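Local coordinates for hypothetical protein Atu0636 (Agrobacterium tumefaciens, PDB 2OZV), which is a predicted O-methyltransferase of the small methyltransferase domain family, and so probably transfers a methyl group to a substrate not yet identified, at residues V32-L43 with L111-M121; D98-R106 with D151-I159. All coordinates share one frame; numbering follows the deposited sequence. Where two conformers were deposited one is given.

Interaction 1: residues V32-L43 with L111-M121; sequences VADDRACRIADL and LPDEHFHHVIM
Ala41 presents its methyl group squarely to the ring of Phe116: CB stands 3.5 Å from the ring centroid and 3° off the normal. The phenyl thus has the methyl over one face and the edge of the His115 imidazole, through CD2, over the other. Val32 CG1 likewise sits over the face of His118, 3.7 Å from the centroid of the imidazole. With CG of His118 anti to the carbonyl carbon, the ring leans along Ile40 toward the 32-36 loop. There its NE2 donates in the ring plane to the anti lone pair of Asp34 OD2, at 2.8 Å and 163°. The syn sides of the same carboxylate are held by Arg36 through NE and NH2, a side-on grip that closes with the Asx turn from Arg36 N to Asp34 OD1. These bonds fix the carboxylate's rotation.

Further along, Arg39 NE and NH2 both converge on the carbonyl of His115, each 2.9 Å from O, while the guanidinium lies flat on the His115 ring with planes 19° apart. His117 covers the other guanidinium face, and its ND1 accepts from Arg39 N. At the far end, Val119 CG1 fits against the branch point of Leu43, 3.6 Å from Leu43 CG, and the selenomethionine Met121 brings CE against Leu43 CD1.

The backbones that carry these side chains, strands 38-42 and 118-121, run parallel; their axes approach to 4.7 Å, with Ala41 N donating to His118 O and Ala41 O accepting from Ile120 N. They are central strands of the sheet: 61-67 borders 38-42 and 164-170 borders 118-121. Helix 49-57 packs on the Ile40-Ile120 face, where Gly51 N binds Asp42 OD2, and helix 148-159 lies against Val119.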
loop_
_atom_site.group_PDB
_atom_site.type_symbol
_atom_site.label_atom_id
_atom_site.label_comp_id
_atom_site.label_asym_id
_atom_site.label_seq_id
_atom_site.Cartn_x
_atom_site.Cartn_y
_atom_site.Cartn_z
ATOM N N VAL B 32 12.343 -12.706 -9.779
ATOM C CA VAL B 32 13.618 -12.625 -10.492
ATOM C C VAL B 32 13.364 -12.949 -11.963
ATOM O O VAL B 32 13.314 -14.108 -12.352
ATOM C CB VAL B 32 14.673 -13.587 -9.891
ATOM C CG1 VAL B 32 16.022 -13.442 -10.593
ATOM C CG2 VAL B 32 14.816 -13.322 -8.375
ATOM N N ALA B 33 13.179 -11.896 -12.754
ATOM C CA ALA B 33 12.893 -12.030 -14.185
ATOM C C ALA B 33 14.127 -11.598 -14.962
ATOM O O ALA B 33 14.201 -10.476 -15.430
ATOM C CB ALA B 33 11.669 -11.162 -14.577
ATOM N N ASP B 34 15.086 -12.496 -15.119
ATOM C CA ASP B 34 16.408 -12.139 -15.594
ATOM C C ASP B 34 16.931 -13.370 -16.312
ATOM O O ASP B 34 16.976 -14.459 -15.723
ATOM C CB ASP B 34 17.296 -11.810 -14.378
ATOM C CG ASP B 34 18.647 -11.176 -14.750
ATOM O OD1 ASP B 34 19.160 -11.366 -15.881
ATOM O OD2 ASP B 34 19.202 -10.469 -13.881
ATOM N N ASP B 35 17.316 -13.209 -17.576
ATOM C CA ASP B 35 17.813 -14.363 -18.327
ATOM C C ASP B 35 19.338 -14.381 -18.511
ATOM O O ASP B 35 19.865 -15.202 -19.264
ATOM C CB ASP B 35 17.056 -14.530 -19.653
ATOM C CG ASP B 35 15.563 -14.828 -19.452
ATOM O OD1 ASP B 35 15.182 -15.541 -18.483
ATOM O OD2 ASP B 35 14.767 -14.344 -20.279
ATOM N N ARG B 36 20.046 -13.503 -17.800
ATOM C CA ARG B 36 21.522 -13.502 -17.826
ATOM C C ARG B 36 22.098 -14.474 -16.828
ATOM O O ARG B 36 21.402 -14.939 -15.910
ATOM C CB ARG B 36 22.107 -12.139 -17.436
ATOM C CG ARG B 36 21.575 -10.897 -18.140
ATOM C CD ARG B 36 22.035 -9.637 -17.359
ATOM N NE ARG B 36 21.381 -9.507 -16.047
ATOM C CZ ARG B 36 21.681 -8.587 -15.126
ATOM N NH1 ARG B 36 22.650 -7.697 -15.338
ATOM N NH2 ARG B 36 21.007 -8.556 -13.981
ATOM N N ALA B 37 23.388 -14.762 -16.977
ATOM C CA ALA B 37 24.139 -15.282 -15.872
ATOM C C ALA B 37 24.031 -14.147 -14.872
ATOM O O ALA B 37 24.232 -12.962 -15.216
ATOM C CB ALA B 37 25.590 -15.566 -16.243
ATOM N N CYS B 38 23.599 -14.484 -13.675
ATOM C CA CYS B 38 23.408 -13.457 -12.661
ATOM C C CYS B 38 23.660 -14.100 -11.337
ATOM O O CYS B 38 23.632 -15.338 -11.215
ATOM C CB CYS B 38 22.010 -12.831 -12.714
ATOM S SG CYS B 38 20.671 -14.008 -12.516
ATOM N N ARG B 39 23.934 -13.256 -10.351
ATOM C CA ARG B 39 24.263 -13.695 -9.020
ATOM C C ARG B 39 23.150 -13.222 -8.112
ATOM O O ARG B 39 22.792 -12.036 -8.130
ATOM C CB ARG B 39 25.611 -13.124 -8.588
ATOM C CG ARG B 39 26.818 -13.664 -9.453
ATOM C CD ARG B 39 28.136 -13.192 -8.927
ATOM N NE ARG B 39 28.301 -11.731 -8.970
ATOM C CZ ARG B 39 29.041 -11.071 -9.862
ATOM N NH1 ARG B 39 29.693 -11.722 -10.830
ATOM N NH2 ARG B 39 29.148 -9.751 -9.788
ATOM N N ILE B 40 22.601 -14.154 -7.342
ATOM C CA ILE B 40 21.433 -13.861 -6.504
ATOM C C ILE B 40 21.736 -14.214 -5.061
ATOM O O ILE B 40 22.209 -15.315 -4.787
ATOM C CB ILE B 40 20.216 -14.673 -6.987
ATOM C CG1 ILE B 40 19.851 -14.280 -8.431
ATOM C CG2 ILE B 40 19.008 -14.431 -6.010
ATOM C CD1 ILE B 40 19.270 -15.388 -9.185
ATOM N N ALA B 41 21.465 -13.292 -4.135
ATOM C CA ALA B 41 21.569 -13.578 -2.700
ATOM C C ALA B 41 20.175 -13.763 -2.117
ATOM O O ALA B 41 19.286 -12.940 -2.381
ATOM C CB ALA B 41 22.296 -12.443 -1.959
ATOM N N ASP B 42 20.000 -14.832 -1.336
ATOM C CA ASP B 42 18.760 -15.086 -0.594
ATOM C C ASP B 42 19.112 -14.852 0.864
ATOM O O ASP B 42 19.882 -15.625 1.455
ATOM C CB ASP B 42 18.295 -16.534 -0.877
ATOM C CG ASP B 42 16.971 -16.918 -0.199
ATOM O OD1 ASP B 42 16.491 -16.178 0.673
ATOM O OD2 ASP B 42 16.483 -18.037 -0.525
ATOM N N LEU B 43 18.599 -13.759 1.437
ATOM C CA LEU B 43 18.972 -13.349 2.799
ATOM C C LEU B 43 18.198 -14.146 3.820
ATOM O O LEU B 43 18.454 -14.097 5.024
ATOM C CB LEU B 43 18.802 -11.848 3.027
ATOM C CG LEU B 43 19.670 -10.898 2.208
ATOM C CD1 LEU B 43 19.545 -9.491 2.781
ATOM C CD2 LEU B 43 21.139 -11.334 2.155
ATOM N N LEU B 111 29.582 -11.508 2.985
ATOM C CA LEU B 111 28.588 -10.675 2.289
ATOM C C LEU B 111 29.329 -9.553 1.557
ATOM O O LEU B 111 29.527 -8.479 2.114
ATOM C CB LEU B 111 27.579 -10.105 3.303
ATOM C CG LEU B 111 26.507 -11.088 3.814
ATOM C CD1 LEU B 111 26.062 -10.754 5.227
ATOM C CD2 LEU B 111 25.298 -11.134 2.848
ATOM N N PRO B 112 29.772 -9.812 0.318
ATOM C CA PRO B 112 30.668 -8.871 -0.376
ATOM C C PRO B 112 29.973 -7.595 -0.850
ATOM O O PRO B 112 28.779 -7.617 -1.154
ATOM C CB PRO B 112 31.181 -9.687 -1.571
ATOM C CG PRO B 112 30.142 -10.726 -1.811
ATOM C CD PRO B 112 29.471 -11.007 -0.493
ATOM N N ASP B 113 30.720 -6.492 -0.898
ATOM C CA ASP B 113 30.187 -5.229 -1.390
ATOM C C ASP B 113 29.856 -5.314 -2.879
ATOM O O ASP B 113 30.665 -5.846 -3.668
ATOM C CB ASP B 113 31.227 -4.115 -1.223
ATOM C CG ASP B 113 31.457 -3.722 0.230
ATOM O OD1 ASP B 113 30.531 -3.814 1.069
ATOM O OD2 ASP B 113 32.588 -3.293 0.520
ATOM N N GLU B 114 28.674 -4.806 -3.248
ATOM C CA GLU B 114 28.335 -4.519 -4.645
ATOM C C GLU B 114 28.646 -5.689 -5.582
ATOM O O GLU B 114 29.359 -5.543 -6.583
ATOM C CB GLU B 114 29.031 -3.229 -5.110
ATOM C CG GLU B 114 28.443 -2.010 -4.419
ATOM C CD GLU B 114 29.135 -0.722 -4.805
ATOM O OE1 GLU B 114 30.279 -0.507 -4.388
ATOM O OE2 GLU B 114 28.529 0.073 -5.528
ATOM N N HIS B 115 28.061 -6.833 -5.254
ATOM C CA HIS B 115 28.385 -8.092 -5.899
ATOM C C HIS B 115 27.178 -8.746 -6.576
ATOM O O HIS B 115 27.334 -9.415 -7.595
ATOM C CB HIS B 115 28.974 -9.035 -4.850
ATOM C CG HIS B 115 29.321 -10.399 -5.358
ATOM N ND1 HIS B 115 30.428 -10.642 -6.150
ATOM C CD2 HIS B 115 28.736 -11.599 -5.142
ATOM C CE1 HIS B 115 30.500 -11.939 -6.403
ATOM N NE2 HIS B 115 29.486 -12.543 -5.799
ATOM N N PHE B 116 25.981 -8.566 -5.999
ATOM C CA PHE B 116 24.807 -9.325 -6.437
ATOM C C PHE B 116 23.911 -8.539 -7.372
ATOM O O PHE B 116 23.701 -7.337 -7.174
ATOM C CB PHE B 116 23.996 -9.774 -5.210
ATOM C CG PHE B 116 24.703 -10.831 -4.372
ATOM C CD1 PHE B 116 24.732 -12.183 -4.787
ATOM C CD2 PHE B 116 25.341 -10.467 -3.171
ATOM C CE1 PHE B 116 25.376 -13.166 -4.021
ATOM C CE2 PHE B 116 25.996 -11.436 -2.391
ATOM C CZ PHE B 116 26.025 -12.791 -2.819
ATOM N N HIS B 117 23.381 -9.220 -8.389
ATOM C CA HIS B 117 22.414 -8.618 -9.315
ATOM C C HIS B 117 21.006 -8.572 -8.718
ATOM O O HIS B 117 20.184 -7.753 -9.128
ATOM C CB HIS B 117 22.388 -9.422 -10.611
ATOM C CG HIS B 117 23.728 -9.472 -11.305
ATOM N ND1 HIS B 117 24.550 -10.585 -11.246
ATOM C CD2 HIS B 117 24.394 -8.542 -12.031
ATOM C CE1 HIS B 117 25.657 -10.341 -11.938
ATOM N NE2 HIS B 117 25.588 -9.108 -12.419
ATOM N N HIS B 118 20.737 -9.506 -7.800
ATOM C CA HIS B 118 19.437 -9.614 -7.134
ATOM C C HIS B 118 19.676 -9.961 -5.699
ATOM O O HIS B 118 20.526 -10.812 -5.373
ATOM C CB HIS B 118 18.594 -10.748 -7.756
ATOM C CG HIS B 118 18.230 -10.496 -9.175
ATOM N ND1 HIS B 118 17.063 -9.856 -9.539
ATOM C CD2 HIS B 118 18.865 -10.816 -10.334
ATOM C CE1 HIS B 118 17.013 -9.749 -10.857
ATOM N NE2 HIS B 118 18.095 -10.322 -11.363
ATOM N N VAL B 119 18.898 -9.345 -4.816
ATOM C CA VAL B 119 18.799 -9.819 -3.445
ATOM C C VAL B 119 17.325 -10.074 -3.152
ATOM O O VAL B 119 16.493 -9.209 -3.413
ATOM C CB VAL B 119 19.360 -8.806 -2.421
ATOM C CG1 VAL B 119 19.240 -9.345 -1.016
ATOM C CG2 VAL B 119 20.863 -8.511 -2.758
ATOM N N ILE B 120 17.042 -11.272 -2.673
ATOM C CA ILE B 120 15.686 -11.654 -2.311
ATOM C C ILE B 120 15.528 -11.931 -0.830
ATOM O O ILE B 120 16.446 -12.441 -0.157
ATOM C CB ILE B 120 15.170 -12.839 -3.192
ATOM C CG1 ILE B 120 15.767 -14.192 -2.776
ATOM C CG2 ILE B 120 15.467 -12.565 -4.699
ATOM C CD1 ILE B 120 15.281 -15.378 -3.672
HETATM N N MSE B 121 14.339 -11.640 -0.285
HETATM C CA MSE B 121 14.168 -11.818 1.152
HETATM C C MSE B 121 12.706 -12.020 1.530
HETATM O O MSE B 121 11.797 -11.467 0.898
HETATM C CB MSE B 121 14.734 -10.599 1.925
HETATM C CG MSE B 121 14.016 -9.297 1.561
HETATM SE SE MSE B 121 14.802 -7.782 2.602
HETATM C CE MSE B 121 16.584 -7.729 1.918
HETATM O O HOH W 1 19.944 -6.824 -11.726
#

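Interaction 2: residues D98-R106 with D151-I159; sequences DVTLRAKAR and DWIRTASAI
Val99 CG2 sits over the face of the Trp152 indole, 3.7 Å from the centroid of the five-membered ring and 15° off its normal, and Thr100 CG2 rests on Asp151 CB. Beside them Thr155 OG1 donates to Val99 O, but at 2.5 Å the bond is too short for its exact length to be trusted. The third first-shell group is an arginine pair. The guanidinium of Arg102, carried on an extended chain, lies flat on that of Arg154, centres 3.7 Å apart and planes 11° from parallel. Asp151 OD1, which accepts from Arg154 NH1 at 2.8 Å, probably offsets part of the shared positive charge. Ala158 supplies the last contact, its CB centred over one face of the Arg106 guanidinium, 3.4 Å from CZ; the bend at chi3 (51°) lays this group between Ala158 and the backbone at Arg102-Ala103.

One water ties the first shell together. It donates to Leu101 O and to Thr155 OG1, and accepts from Arg154 NE and from Arg106 NH1, the last at 2.8 Å, so four partners fix it between the two arginines. Farther out, Asp98 shapes the loop: its OD1 takes both N and OG1 of Thr100, the two donors approaching from one face of the carboxylate, and Leu101 N bonds to Asp98 O.

An Asx turn from Asp98 to Thr100 thus overlaps the type I beta turn from Asp98 to Leu101, which follows strand 92-96 and presents Val99 to helix 148-159. Joining the loop at the C-terminal end of an edge strand to a helix packed on the sheet is consistent with the alpha/beta core of a Rossmann-like methyltransferase.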
loop_
_atom_site.group_PDB
_atom_site.type_symbol
_atom_site.label_atom_id
_atom_site.label_comp_id
_atom_site.label_asym_id
_atom_site.label_seq_id
_atom_site.Cartn_x
_atom_site.Cartn_y
_atom_site.Cartn_z
ATOM N N ASP B 98 25.514 -13.513 9.561
ATOM C CA ASP B 98 24.524 -12.645 10.163
ATOM C C ASP B 98 24.306 -11.481 9.188
ATOM O O ASP B 98 25.203 -10.659 9.004
ATOM C CB ASP B 98 25.069 -12.131 11.491
ATOM C CG ASP B 98 24.139 -11.146 12.173
ATOM O OD1 ASP B 98 23.102 -10.740 11.592
ATOM O OD2 ASP B 98 24.455 -10.787 13.325
ATOM N N VAL B 99 23.119 -11.427 8.578
ATOM C CA VAL B 99 22.833 -10.444 7.513
ATOM C C VAL B 99 22.569 -9.028 8.024
ATOM O O VAL B 99 22.298 -8.104 7.232
ATOM C CB VAL B 99 21.696 -10.901 6.563
ATOM C CG1 VAL B 99 22.076 -12.219 5.864
ATOM C CG2 VAL B 99 20.355 -10.992 7.318
ATOM N N THR B 100 22.638 -8.859 9.346
ATOM C CA THR B 100 22.514 -7.540 9.960
ATOM C C THR B 100 23.888 -6.915 10.238
ATOM O O THR B 100 23.969 -5.758 10.669
ATOM C CB THR B 100 21.681 -7.561 11.275
ATOM O OG1 THR B 100 22.419 -8.214 12.322
ATOM C CG2 THR B 100 20.340 -8.248 11.067
ATOM N N LEU B 101 24.956 -7.669 9.990
ATOM C CA LEU B 101 26.329 -7.157 10.156
ATOM C C LEU B 101 26.550 -5.940 9.264
ATOM O O LEU B 101 25.877 -5.778 8.232
ATOM C CB LEU B 101 27.379 -8.229 9.855
ATOM C CG LEU B 101 27.575 -9.317 10.921
ATOM C CD1 LEU B 101 28.563 -10.335 10.423
ATOM C CD2 LEU B 101 28.012 -8.735 12.272
ATOM N N ARG B 102 27.464 -5.074 9.691
ATOM C CA ARG B 102 27.757 -3.840 8.970
ATOM C C ARG B 102 29.201 -3.796 8.525
ATOM O O ARG B 102 30.034 -4.561 9.015
ATOM C CB ARG B 102 27.488 -2.625 9.845
ATOM C CG ARG B 102 26.113 -2.566 10.414
ATOM C CD ARG B 102 25.840 -1.166 10.887
ATOM N NE ARG B 102 24.673 -1.120 11.753
ATOM C CZ ARG B 102 23.841 -0.089 11.817
ATOM N NH1 ARG B 102 22.799 -0.129 12.642
ATOM N NH2 ARG B 102 24.048 0.979 11.050
ATOM N N ALA B 103 29.480 -2.892 7.588
ATOM C CA ALA B 103 30.842 -2.534 7.202
ATOM C C ALA B 103 31.758 -3.738 6.986
ATOM O O ALA B 103 31.401 -4.684 6.280
ATOM C CB ALA B 103 31.436 -1.561 8.225
ATOM N N LYS B 104 32.932 -3.711 7.615
ATOM C CA LYS B 104 33.949 -4.730 7.387
ATOM C C LYS B 104 33.595 -6.105 7.975
ATOM O O LYS B 104 33.978 -7.143 7.423
ATOM C CB LYS B 104 35.304 -4.241 7.918
ATOM C CG LYS B 104 36.453 -5.226 7.752
ATOM C CD LYS B 104 36.698 -5.586 6.287
ATOM C CE LYS B 104 37.343 -6.954 6.168
ATOM N NZ LYS B 104 38.634 -7.032 6.930
ATOM N N ALA B 105 32.890 -6.093 9.106
ATOM C CA ALA B 105 32.346 -7.306 9.717
ATOM C C ALA B 105 31.466 -8.036 8.695
ATOM O O ALA B 105 31.556 -9.259 8.545
ATOM C CB ALA B 105 31.528 -6.955 10.960
ATOM N N ARG B 106 30.644 -7.264 7.990
ATOM C CA ARG B 106 29.739 -7.807 6.971
ATOM C C ARG B 106 30.518 -8.511 5.863
ATOM O O ARG B 106 30.231 -9.667 5.532
ATOM C CB ARG B 106 28.831 -6.708 6.411
ATOM C CG ARG B 106 27.860 -7.196 5.310
ATOM C CD ARG B 106 26.943 -6.081 4.798
ATOM N NE ARG B 106 27.696 -4.880 4.427
ATOM C CZ ARG B 106 27.406 -3.628 4.807
ATOM N NH1 ARG B 106 26.337 -3.344 5.560
ATOM N NH2 ARG B 106 28.193 -2.635 4.407
ATOM N N ASP B 151 17.625 -3.221 8.892
ATOM C CA ASP B 151 18.902 -3.969 8.850
ATOM C C ASP B 151 19.078 -4.759 7.556
ATOM O O ASP B 151 20.112 -4.650 6.888
ATOM C CB ASP B 151 19.016 -4.934 10.023
ATOM C CG ASP B 151 19.299 -4.235 11.347
ATOM O OD1 ASP B 151 19.746 -3.060 11.354
ATOM O OD2 ASP B 151 19.082 -4.877 12.396
ATOM N N TRP B 152 18.067 -5.550 7.200
ATOM C CA TRP B 152 18.171 -6.416 6.031
ATOM C C TRP B 152 18.262 -5.633 4.720
ATOM O O TRP B 152 19.051 -5.994 3.852
ATOM C CB TRP B 152 16.992 -7.376 5.973
ATOM C CG TRP B 152 17.026 -8.480 6.957
ATOM C CD1 TRP B 152 17.440 -8.433 8.251
ATOM C CD2 TRP B 152 16.578 -9.812 6.720
ATOM N NE1 TRP B 152 17.290 -9.677 8.845
ATOM C CE2 TRP B 152 16.759 -10.536 7.914
ATOM C CE3 TRP B 152 16.065 -10.467 5.596
ATOM C CZ2 TRP B 152 16.424 -11.887 8.027
ATOM C CZ3 TRP B 152 15.720 -11.804 5.709
ATOM C CH2 TRP B 152 15.897 -12.498 6.918
ATOM N N ILE B 153 17.471 -4.561 4.589
ATOM C CA ILE B 153 17.531 -3.734 3.379
ATOM C C ILE B 153 18.822 -2.889 3.320
ATOM O O ILE B 153 19.374 -2.693 2.234
ATOM C CB ILE B 153 16.220 -2.913 3.181
ATOM C CG1 ILE B 153 15.090 -3.909 2.842
ATOM C CG2 ILE B 153 16.350 -1.920 2.015
ATOM C CD1 ILE B 153 13.646 -3.369 2.955
ATOM N N ARG B 154 19.339 -2.439 4.463
ATOM C CA ARG B 154 20.673 -1.844 4.492
ATOM C C ARG B 154 21.711 -2.824 3.917
ATOM O O ARG B 154 22.498 -2.456 3.057
ATOM C CB ARG B 154 21.071 -1.444 5.919
ATOM C CG ARG B 154 22.385 -0.680 6.029
ATOM C CD ARG B 154 22.739 -0.435 7.505
ATOM N NE ARG B 154 22.946 -1.720 8.166
ATOM C CZ ARG B 154 22.278 -2.159 9.232
ATOM N NH1 ARG B 154 21.365 -1.394 9.819
ATOM N NH2 ARG B 154 22.543 -3.376 9.721
ATOM N N THR B 155 21.694 -4.071 4.388
ATOM C CA THR B 155 22.606 -5.099 3.849
ATOM C C THR B 155 22.342 -5.345 2.356
ATOM O O THR B 155 23.285 -5.414 1.567
ATOM C CB THR B 155 22.519 -6.383 4.681
ATOM O OG1 THR B 155 23.028 -6.104 5.997
ATOM C CG2 THR B 155 23.324 -7.553 4.008
ATOM N N ALA B 156 21.070 -5.462 1.964
ATOM C CA ALA B 156 20.728 -5.730 0.552
ATOM C C ALA B 156 21.349 -4.664 -0.344
ATOM O O ALA B 156 21.911 -4.986 -1.395
ATOM C CB ALA B 156 19.178 -5.805 0.323
ATOM N N SER B 157 21.238 -3.406 0.064
ATOM C CA SER B 157 21.836 -2.311 -0.681
ATOM C C SER B 157 23.359 -2.452 -0.741
ATOM O O SER B 157 23.944 -2.309 -1.812
ATOM C CB SER B 157 21.428 -0.959 -0.078
ATOM O OG SER B 157 22.027 0.108 -0.801
ATOM N N ALA B 158 24.006 -2.755 0.387
ATOM C CA ALA B 158 25.479 -2.820 0.414
ATOM C C ALA B 158 26.055 -3.892 -0.522
ATOM O O ALA B 158 27.120 -3.698 -1.120
ATOM C CB ALA B 158 25.966 -3.053 1.812
ATOM N N ILE B 159 25.345 -5.016 -0.635
ATOM C CA ILE B 159 25.860 -6.181 -1.369
ATOM C C ILE B 159 25.407 -6.223 -2.821
ATOM O O ILE B 159 25.765 -7.160 -3.575
ATOM C CB ILE B 159 25.503 -7.524 -0.660
ATOM C CG1 ILE B 159 23.990 -7.828 -0.775
ATOM C CG2 ILE B 159 25.961 -7.499 0.826
ATOM C CD1 ILE B 159 23.587 -9.178 -0.119
HETATM O O HOH W 2 24.237 -4.060 7.189
#

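From the N terminus, residues 32-43 come first and wait until 111-121 for their partner, so interaction 1 closes a loop holding strands 61-67 and 92-96 with helices 49-57, 70-80 and 103-108. Residues 98-106 lie inside that loop, but their partner, 151-159, follows its end; this second closure holds strand 116-121, half of interaction 1, and the two therefore cross rather than nest. Interaction 1 joins neighbouring strands in the middle of the sheet, whereas interaction 2 fastens the loop after edge strand 92-96 to helix 148-159. Their centres are 14 Å apart, yet they meet directly: Phe116 N is probably hydrogen-bonded to Ile159 O, 2.8 Å away, and Leu43 O packs against Trp152 CH2.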